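Local coordinates for ATP synthase subunit s, mitochondrial (Bos taurus, PDB 3E4G), which regulates the mitochondrial ATP synthase, being needed for its proton conduction and blocking a proton leak through an alternative exit pathway, at residues 91-96 with 120-125. The protein carries 1 engineered substitution. Residues are numbered along the deposited sequence; the frame is centred on the assembly and turned at random.
Sequences RLCKCH and EIISCG
In one of two modelled Arg91 conformers, Glu120 OE1 approaches the guanidinium from its edge, while Cys93 CB sits over the periphery of one face. The backbones beneath are neighbouring parallel strands of a leucine-rich repeat sheet, 89-93 and 118-122, their axes 4.7 Å apart at an angle of 0°. Lys94 O lies over one face of the His96 ring, and at the ring's rim water 2 joins ND1 to Gly125 N. In that Arg91 conformer the salt bridge is long (NE to OE1 3.6 Å), the two planes lie 52° apart, and water 1 accepts from Arg91 NE and donates to Glu120 OE2. The extended chain also brings NE to 3.6 Å from Ile122 CD1, and NH1 forms a salt bridge with Asp67. Arg91-Glu120, Leu92-Ile121 and Cys93-Ile122 pair in register through Leu92 N to Glu120 O (2.8 Å, nearly straight at 171°), Ile122 N to Leu92 O and Lys94 N to Ile122 O. Leu92 and Ile121 share the opposite face, both packing on Leu103 of helix 100-107. At Cys124, an alanine would probably leave the Cys95 amide without its sulfur acceptor and open a gap beside Leu92 CB. Cys124 SG accepts from Cys95 N at 3.6 Å.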
ATOM      1  N   ARG A  91      -1.010  -5.437   0.814  0.50  6.45           N
ATOM      2  CA  ARG A  91      -0.055  -6.376   0.219  0.50  6.32           C
ATOM      3  C   ARG A  91       0.501  -5.709  -1.043  0.50  6.02           C
ATOM      4  O   ARG A  91      -0.274  -5.253  -1.901  0.50  6.38           O
ATOM      5  CB  ARG A  91      -0.761  -7.687  -0.134  0.50  7.55           C
ATOM      6  CG  ARG A  91       0.119  -8.700  -0.701  0.50  9.04           C
ATOM      7  CD  ARG A  91      -0.723 -10.029  -0.709  0.50  9.36           C
ATOM      8  NE  ARG A  91       0.095 -11.114  -0.979  0.50 11.12           N
ATOM      9  CZ  ARG A  91       0.214 -11.532  -2.316  0.50 10.50           C
ATOM     10  NH1 ARG A  91      -0.447 -10.878  -3.231  0.50 20.23           N
ATOM     11  NH2 ARG A  91       0.859 -12.639  -2.579  0.50 14.87           N
ATOM     12  N   LEU A  92       1.810  -5.679  -1.123  1.00  6.08           N
ATOM     13  CA  LEU A  92       2.566  -5.176  -2.304  1.00  6.31           C
ATOM     14  C   LEU A  92       3.382  -6.392  -2.790  1.00  6.67           C
ATOM     15  O   LEU A  92       4.292  -6.839  -2.065  1.00  7.84           O
ATOM     16  CB  LEU A  92       3.504  -4.022  -1.905  1.00  6.61           C
ATOM     17  CG  LEU A  92       2.825  -2.845  -1.230  1.00  6.72           C
ATOM     18  CD1 LEU A  92       3.856  -1.809  -0.763  1.00  9.44           C
ATOM     19  CD2 LEU A  92       1.732  -2.219  -2.061  1.00  8.64           C
ATOM     20  N   CYS A  93       3.052  -6.921  -3.946  1.00  6.86           N
ATOM     21  CA  CYS A  93       3.694  -8.138  -4.457  1.00  7.37           C
ATOM     22  C   CYS A  93       4.035  -7.913  -5.912  1.00  7.50           C
ATOM     23  O   CYS A  93       3.166  -7.588  -6.725  1.00  7.58           O
ATOM     24  CB  CYS A  93       2.720  -9.329  -4.283  1.00  7.88           C
ATOM     25  SG  CYS A  93       3.356 -10.870  -4.933  1.00 10.74           S
ATOM     26  N   LYS A  94       5.317  -8.083  -6.261  1.00  7.91           N
ATOM     27  CA  LYS A  94       5.734  -7.936  -7.670  1.00  8.87           C
ATOM     28  C   LYS A  94       5.266  -6.555  -8.181  1.00  8.47           C
ATOM     29  O   LYS A  94       4.734  -6.395  -9.281  1.00 10.52           O
ATOM     30  CB  LYS A  94       5.181  -9.066  -8.543  1.00  9.79           C
ATOM     31  CG  LYS A  94       5.761 -10.405  -8.188  1.00 11.31           C
ATOM     32  CD  LYS A  94       5.200 -11.607  -9.009  1.00 14.08           C
ATOM     33  CE  LYS A  94       3.827 -12.011  -8.576  1.00 17.26           C
ATOM     34  NZ  LYS A  94       3.468 -13.433  -9.084  1.00 22.49           N
ATOM     35  N   CYS A  95       5.520  -5.530  -7.331  1.00  8.59           N
ATOM     36  CA  CYS A  95       5.294  -4.108  -7.695  1.00  9.01           C
ATOM     37  C   CYS A  95       6.656  -3.570  -8.073  1.00  8.94           C
ATOM     38  O   CYS A  95       7.457  -3.156  -7.234  1.00 10.21           O
ATOM     39  CB  CYS A  95       4.652  -3.320  -6.588  1.00  9.20           C
ATOM     40  SG  CYS A  95       2.960  -3.806  -6.235  1.00  9.96           S
ATOM     41  N   HIS A  96       6.990  -3.657  -9.366  1.00  8.76           N
ATOM     42  CA  HIS A  96       8.367  -3.421  -9.815  1.00  9.72           C
ATOM     43  C   HIS A  96       8.787  -1.986  -9.734  1.00  9.40           C
ATOM     44  O   HIS A  96       9.997  -1.705  -9.804  1.00 12.07           O
ATOM     45  CB  HIS A  96       8.566  -4.058 -11.155  1.00 12.75           C
ATOM     46  CG  HIS A  96       8.298  -5.563 -11.147  1.00 13.26           C
ATOM     47  ND1 HIS A  96       8.845  -6.427 -10.240  1.00 15.93           N
ATOM     48  CD2 HIS A  96       7.401  -6.269 -11.874  1.00 15.94           C
ATOM     49  CE1 HIS A  96       8.360  -7.635 -10.479  1.00 17.51           C
ATOM     50  NE2 HIS A  96       7.504  -7.570 -11.485  1.00 18.60           N
ATOM     51  N   GLU A 120       2.294  -6.732   3.860  1.00  6.69           N
ATOM     52  CA  GLU A 120       3.050  -7.818   3.202  1.00  6.44           C
ATOM     53  C   GLU A 120       3.804  -7.161   2.022  1.00  6.45           C
ATOM     54  O   GLU A 120       3.163  -6.438   1.246  1.00  7.04           O
ATOM     55  CB  GLU A 120       2.114  -8.878   2.665  1.00  7.28           C
ATOM     56  CG  GLU A 120       1.182  -9.468   3.783  1.00  8.18           C
ATOM     57  CD  GLU A 120       0.244 -10.448   3.148  1.00  8.94           C
ATOM     58  OE1 GLU A 120      -0.653 -10.079   2.392  1.00  9.99           O
ATOM     59  OE2 GLU A 120       0.510 -11.678   3.239  1.00 14.87           O
ATOM     60  N   ILE A 121       5.086  -7.433   1.925  1.00  6.50           N
ATOM     61  CA  ILE A 121       5.918  -6.875   0.825  1.00  6.52           C
ATOM     62  C   ILE A 121       6.716  -8.031   0.269  1.00  6.86           C
ATOM     63  O   ILE A 121       7.554  -8.610   0.987  1.00  7.27           O
ATOM     64  CB  ILE A 121       6.815  -5.724   1.323  1.00  7.11           C
ATOM     65  CG1 ILE A 121       5.995  -4.649   2.038  1.00  7.94           C
ATOM     66  CG2 ILE A 121       7.552  -5.122   0.114  1.00  8.33           C
ATOM     67  CD1 ILE A 121       6.850  -3.567   2.679  1.00  9.90           C
ATOM     68  N   ILE A 122       6.432  -8.372  -0.976  1.00  6.94           N
ATOM     69  CA  ILE A 122       6.907  -9.639  -1.586  1.00  7.24           C
ATOM     70  C   ILE A 122       7.439  -9.309  -2.958  1.00  7.41           C
ATOM     71  O   ILE A 122       6.722  -8.778  -3.811  1.00  7.69           O
ATOM     72  CB  ILE A 122       5.735 -10.635  -1.715  1.00  8.07           C
ATOM     73  CG1 ILE A 122       5.080 -10.898  -0.331  1.00  8.80           C
ATOM     74  CG2 ILE A 122       6.255 -11.946  -2.356  1.00  9.98           C
ATOM     75  CD1 ILE A 122       3.680 -11.365  -0.423  1.00 15.15           C
ATOM     76  N   SER A 123       8.694  -9.706  -3.227  1.00  7.90           N
ATOM     77  CA  SER A 123       9.209  -9.635  -4.617  1.00  8.22           C
ATOM     78  C   SER A 123       9.070  -8.236  -5.203  1.00  8.06           C
ATOM     79  O   SER A 123       8.719  -8.065  -6.368  1.00  9.40           O
ATOM     80  CB  SER A 123       8.537 -10.677  -5.498  1.00  9.13           C
ATOM     81  OG  SER A 123       8.739 -12.003  -5.020  1.00 10.88           O
ATOM     82  N   CYS A 124       9.389  -7.220  -4.394  1.00  7.98           N
ATOM     83  CA  CYS A 124       9.491  -5.813  -4.864  1.00  8.38           C
ATOM     84  C   CYS A 124      10.962  -5.492  -4.848  1.00  9.01           C
ATOM     85  O   CYS A 124      11.541  -5.186  -3.784  1.00 10.12           O
ATOM     86  CB  CYS A 124       8.683  -4.893  -3.963  1.00  8.43           C
ATOM     87  SG  CYS A 124       6.904  -5.207  -4.025  1.00  8.48           S
ATOM     88  N   GLY A 125      11.624  -5.653  -5.985  1.00  8.55           N
ATOM     89  CA  GLY A 125      13.087  -5.743  -6.019  1.00  9.96           C
ATOM     90  C   GLY A 125      13.811  -4.530  -5.596  1.00  8.64           C
ATOM     91  O   GLY A 125      14.981  -4.640  -5.230  1.00 11.04           O
TER
HETATM   92  O   HOH W   1       0.718 -13.069   0.597  0.50 12.14           O
HETATM   93  O   HOH W   2      11.063  -6.022  -8.695  1.00 17.59           O